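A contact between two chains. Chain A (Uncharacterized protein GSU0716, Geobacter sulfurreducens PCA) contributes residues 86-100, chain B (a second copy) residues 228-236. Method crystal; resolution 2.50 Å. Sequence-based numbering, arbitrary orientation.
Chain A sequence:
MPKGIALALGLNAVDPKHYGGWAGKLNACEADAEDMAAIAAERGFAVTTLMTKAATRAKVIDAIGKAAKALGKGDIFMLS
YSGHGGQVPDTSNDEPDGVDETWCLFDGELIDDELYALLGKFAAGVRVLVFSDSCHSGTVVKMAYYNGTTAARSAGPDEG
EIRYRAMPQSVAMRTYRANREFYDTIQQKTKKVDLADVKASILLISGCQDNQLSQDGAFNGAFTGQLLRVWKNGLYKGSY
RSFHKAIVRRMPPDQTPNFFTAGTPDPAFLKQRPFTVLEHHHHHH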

# COMPACT_ATOMS: atom_id res chain seq x y z
N GLY A 86 13.45 25.14 10.88
CA GLY A 86 13.69 25.78 9.60
C GLY A 86 15.08 25.59 9.04
O GLY A 86 15.94 24.97 9.65
N GLN A 87 15.29 26.13 7.85
CA GLN A 87 16.58 26.06 7.20
C GLN A 87 16.75 27.34 6.40
O GLN A 87 15.82 27.79 5.73
CB GLN A 87 16.66 24.84 6.26
CG GLN A 87 16.48 23.52 6.98
CD GLN A 87 16.80 22.31 6.12
OE1 GLN A 87 16.45 22.25 4.93
NE2 GLN A 87 17.45 21.32 6.72
N VAL A 88 17.93 27.94 6.51
CA VAL A 88 18.23 29.15 5.78
C VAL A 88 19.46 28.81 4.95
O VAL A 88 20.38 28.17 5.42
CB VAL A 88 18.48 30.34 6.75
CG1 VAL A 88 19.61 30.00 7.72
CG2 VAL A 88 18.81 31.58 5.96
N PRO A 89 19.46 29.21 3.67
CA PRO A 89 20.60 28.92 2.79
C PRO A 89 21.95 29.35 3.32
O PRO A 89 22.12 30.45 3.87
CB PRO A 89 20.23 29.65 1.50
CG PRO A 89 19.40 30.80 2.00
CD PRO A 89 18.51 30.10 3.00
N ASP A 90 22.90 28.43 3.14
CA ASP A 90 24.30 28.60 3.53
C ASP A 90 25.04 29.17 2.32
O ASP A 90 25.62 28.44 1.52
CB ASP A 90 24.91 27.24 3.92
CG ASP A 90 26.41 27.33 4.23
OD1 ASP A 90 27.03 26.27 4.48
OD2 ASP A 90 26.97 28.44 4.24
N THR A 91 24.99 30.49 2.21
CA THR A 91 25.62 31.21 1.11
C THR A 91 27.14 31.07 1.07
O THR A 91 27.81 31.85 0.39
CB THR A 91 25.20 32.70 1.18
OG1 THR A 91 24.87 33.04 2.54
CG2 THR A 91 23.98 32.94 0.31
N SER A 92 27.68 30.09 1.78
CA SER A 92 29.13 29.82 1.81
C SER A 92 29.55 28.86 0.70
O SER A 92 30.65 28.94 0.17
CB SER A 92 29.53 29.19 3.14
OG SER A 92 29.14 29.99 4.24
N ASN A 93 28.66 27.94 0.36
CA ASN A 93 28.93 26.96 -0.67
C ASN A 93 27.88 27.10 -1.76
O ASN A 93 27.03 27.99 -1.71
CB ASN A 93 28.86 25.57 -0.08
CG ASN A 93 27.51 25.27 0.52
OD1 ASN A 93 26.50 25.26 -0.18
ND2 ASN A 93 27.47 25.03 1.83
N ASP A 94 27.93 26.21 -2.74
CA ASP A 94 26.99 26.26 -3.83
C ASP A 94 26.03 25.08 -3.74
O ASP A 94 25.11 24.96 -4.53
CB ASP A 94 27.76 26.24 -5.15
CG ASP A 94 28.56 24.95 -5.33
OD1 ASP A 94 29.31 24.56 -4.40
OD2 ASP A 94 28.43 24.34 -6.42
N GLU A 95 26.26 24.21 -2.77
CA GLU A 95 25.43 23.03 -2.60
C GLU A 95 23.97 23.37 -2.31
O GLU A 95 23.65 23.97 -1.28
CB GLU A 95 25.98 22.16 -1.47
CG GLU A 95 27.39 21.66 -1.70
CD GLU A 95 27.97 21.00 -0.46
OE1 GLU A 95 29.13 20.51 -0.52
OE2 GLU A 95 27.27 20.98 0.59
N PRO A 96 23.07 22.99 -3.22
CA PRO A 96 21.63 23.24 -3.11
C PRO A 96 21.06 22.85 -1.74
O PRO A 96 20.10 23.46 -1.25
CB PRO A 96 21.04 22.40 -4.25
CG PRO A 96 22.06 21.31 -4.42
CD PRO A 96 23.36 22.04 -4.31
N ASP A 97 21.67 21.85 -1.11
CA ASP A 97 21.23 21.40 0.20
C ASP A 97 22.12 21.89 1.34
O ASP A 97 21.98 21.45 2.48
CB ASP A 97 21.14 19.87 0.22
CG ASP A 97 19.81 19.36 -0.29
OD1 ASP A 97 19.72 18.17 -0.66
OD2 ASP A 97 18.85 20.16 -0.30
N GLY A 98 23.03 22.81 1.02
CA GLY A 98 23.91 23.37 2.03
C GLY A 98 23.16 24.48 2.73
O GLY A 98 23.02 25.59 2.19
N VAL A 99 22.67 24.20 3.93
CA VAL A 99 21.90 25.17 4.68
C VAL A 99 22.18 25.12 6.18
O VAL A 99 22.96 24.29 6.65
CB VAL A 99 20.39 24.93 4.46
CG1 VAL A 99 20.01 25.25 3.01
CG2 VAL A 99 20.05 23.48 4.78
N ASP A 100 21.55 26.03 6.92
CA ASP A 100 21.70 26.09 8.37
C ASP A 100 20.34 25.80 9.02
O ASP A 100 19.33 26.39 8.66
CB ASP A 100 22.16 27.48 8.82
CG ASP A 100 23.62 27.73 8.51
OD1 ASP A 100 24.48 26.93 8.94
OD2 ASP A 100 23.91 28.75 7.84
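Chain B (228-236) LRVWKNGLY

Chain A forms a strand hairpin here: residues 86–89 pair with 99–100 through Val A88 N to Asp A100 O (3.0 Å) and Asp A100 N to Val A88 O (2.9 Å), and the loop between them includes a type I turn from Glu A95 to Gly A98, closed by Gly A98 N to Glu A95 O at 2.6 Å. Chain B brings the end of a helix, residues 228–231, to this loop. Lys B232 then leaves helical geometry with positive phi (40°/57°). The CA atoms of Pro A96 and Val B230 lie 4.8 Å apart, those of Asp A94 and Leu B235 5.6 Å, so as chain B advances its nearest partners step back along chain A.

The side chain of Lys B232, all four chi angles t, extends into the loop. Its NZ donates hydrogen bonds to Glu A95 O (2.5 Å), Gly A98 O (3.0 Å) and Asp A90 O (3.3 Å), so one ammonium group gathers carbonyls from across the loop. Arg B229 NH2 forms a salt bridge with Asp A97 OD2 at 2.6 Å, while Pro A96 O lies over one guanidinium face. Pro A96 CB packs 3.8 Å from Arg B229 CG. Farther along, Leu B235 CD2 approaches Asn A93 O (3.2 Å) and Thr A91 CG2 (4.2 Å).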

# COMPACT_ATOMS: atom_id res chain seq x y z
N LEU B 228 14.51 26.20 -8.24
CA LEU B 228 14.99 27.22 -7.32
C LEU B 228 16.02 26.67 -6.34
O LEU B 228 16.96 27.37 -5.94
CB LEU B 228 13.83 27.82 -6.53
CG LEU B 228 12.78 28.50 -7.41
CD1 LEU B 228 11.56 28.89 -6.58
CD2 LEU B 228 13.40 29.69 -8.07
N ARG B 229 15.88 25.41 -5.95
CA ARG B 229 16.84 24.85 -5.00
C ARG B 229 18.25 24.65 -5.58
O ARG B 229 19.23 24.89 -4.88
CB ARG B 229 16.29 23.53 -4.42
CG ARG B 229 17.29 22.78 -3.55
CD ARG B 229 16.68 22.15 -2.30
NE ARG B 229 16.59 23.09 -1.20
CZ ARG B 229 16.63 22.75 0.09
NH1 ARG B 229 16.54 23.67 1.04
NH2 ARG B 229 16.76 21.47 0.42
N VAL B 230 18.36 24.23 -6.84
CA VAL B 230 19.69 24.05 -7.43
C VAL B 230 20.23 25.40 -7.86
O VAL B 230 21.42 25.64 -7.83
CB VAL B 230 19.68 23.11 -8.66
CG1 VAL B 230 19.04 21.78 -8.31
CG2 VAL B 230 18.94 23.76 -9.81
N TRP B 231 19.34 26.30 -8.27
CA TRP B 231 19.79 27.61 -8.68
C TRP B 231 20.37 28.32 -7.46
O TRP B 231 21.24 29.18 -7.57
CB TRP B 231 18.63 28.40 -9.26
CG TRP B 231 18.95 29.82 -9.56
CD1 TRP B 231 18.37 30.93 -9.00
CD2 TRP B 231 19.87 30.30 -10.54
NE1 TRP B 231 18.86 32.07 -9.58
CE2 TRP B 231 19.78 31.71 -10.53
CE3 TRP B 231 20.76 29.68 -11.43
CZ2 TRP B 231 20.55 32.52 -11.39
CZ3 TRP B 231 21.52 30.49 -12.28
CH2 TRP B 231 21.41 31.89 -12.25
N LYS B 232 19.88 27.94 -6.29
CA LYS B 232 20.32 28.51 -5.02
C LYS B 232 20.58 30.01 -5.01
O LYS B 232 21.69 30.46 -4.67
CB LYS B 232 21.57 27.78 -4.50
CG LYS B 232 21.78 27.96 -3.00
CD LYS B 232 22.93 27.15 -2.51
CE LYS B 232 23.00 27.16 -0.99
NZ LYS B 232 24.14 26.32 -0.48
N ASN B 233 19.56 30.78 -5.37
CA ASN B 233 19.65 32.25 -5.38
C ASN B 233 20.81 32.80 -6.18
O ASN B 233 21.47 33.75 -5.75
CB ASN B 233 19.75 32.77 -3.94
CG ASN B 233 18.65 32.24 -3.05
OD1 ASN B 233 17.49 32.64 -3.18
ND2 ASN B 233 18.99 31.32 -2.14
N GLY B 234 21.10 32.18 -7.33
CA GLY B 234 22.18 32.66 -8.18
C GLY B 234 23.57 32.14 -7.88
O GLY B 234 24.53 32.63 -8.46
N LEU B 235 23.69 31.17 -6.99
CA LEU B 235 25.00 30.62 -6.67
C LEU B 235 25.36 29.43 -7.56
O LEU B 235 26.46 28.89 -7.45
CB LEU B 235 25.06 30.18 -5.21
CG LEU B 235 25.59 31.20 -4.20
CD1 LEU B 235 24.73 32.46 -4.25
CD2 LEU B 235 25.55 30.57 -2.82
N TYR B 236 24.44 29.04 -8.43
CA TYR B 236 24.70 27.89 -9.30
C TYR B 236 25.70 28.18 -10.41
O TYR B 236 25.61 29.18 -11.12
CB TYR B 236 23.39 27.38 -9.93
CG TYR B 236 23.63 26.20 -10.86
CD1 TYR B 236 23.92 24.94 -10.35
CD2 TYR B 236 23.64 26.38 -12.25
CE1 TYR B 236 24.23 23.88 -11.21
CE2 TYR B 236 23.95 25.32 -13.11
CZ TYR B 236 24.25 24.07 -12.58
OH TYR B 236 24.62 23.03 -13.41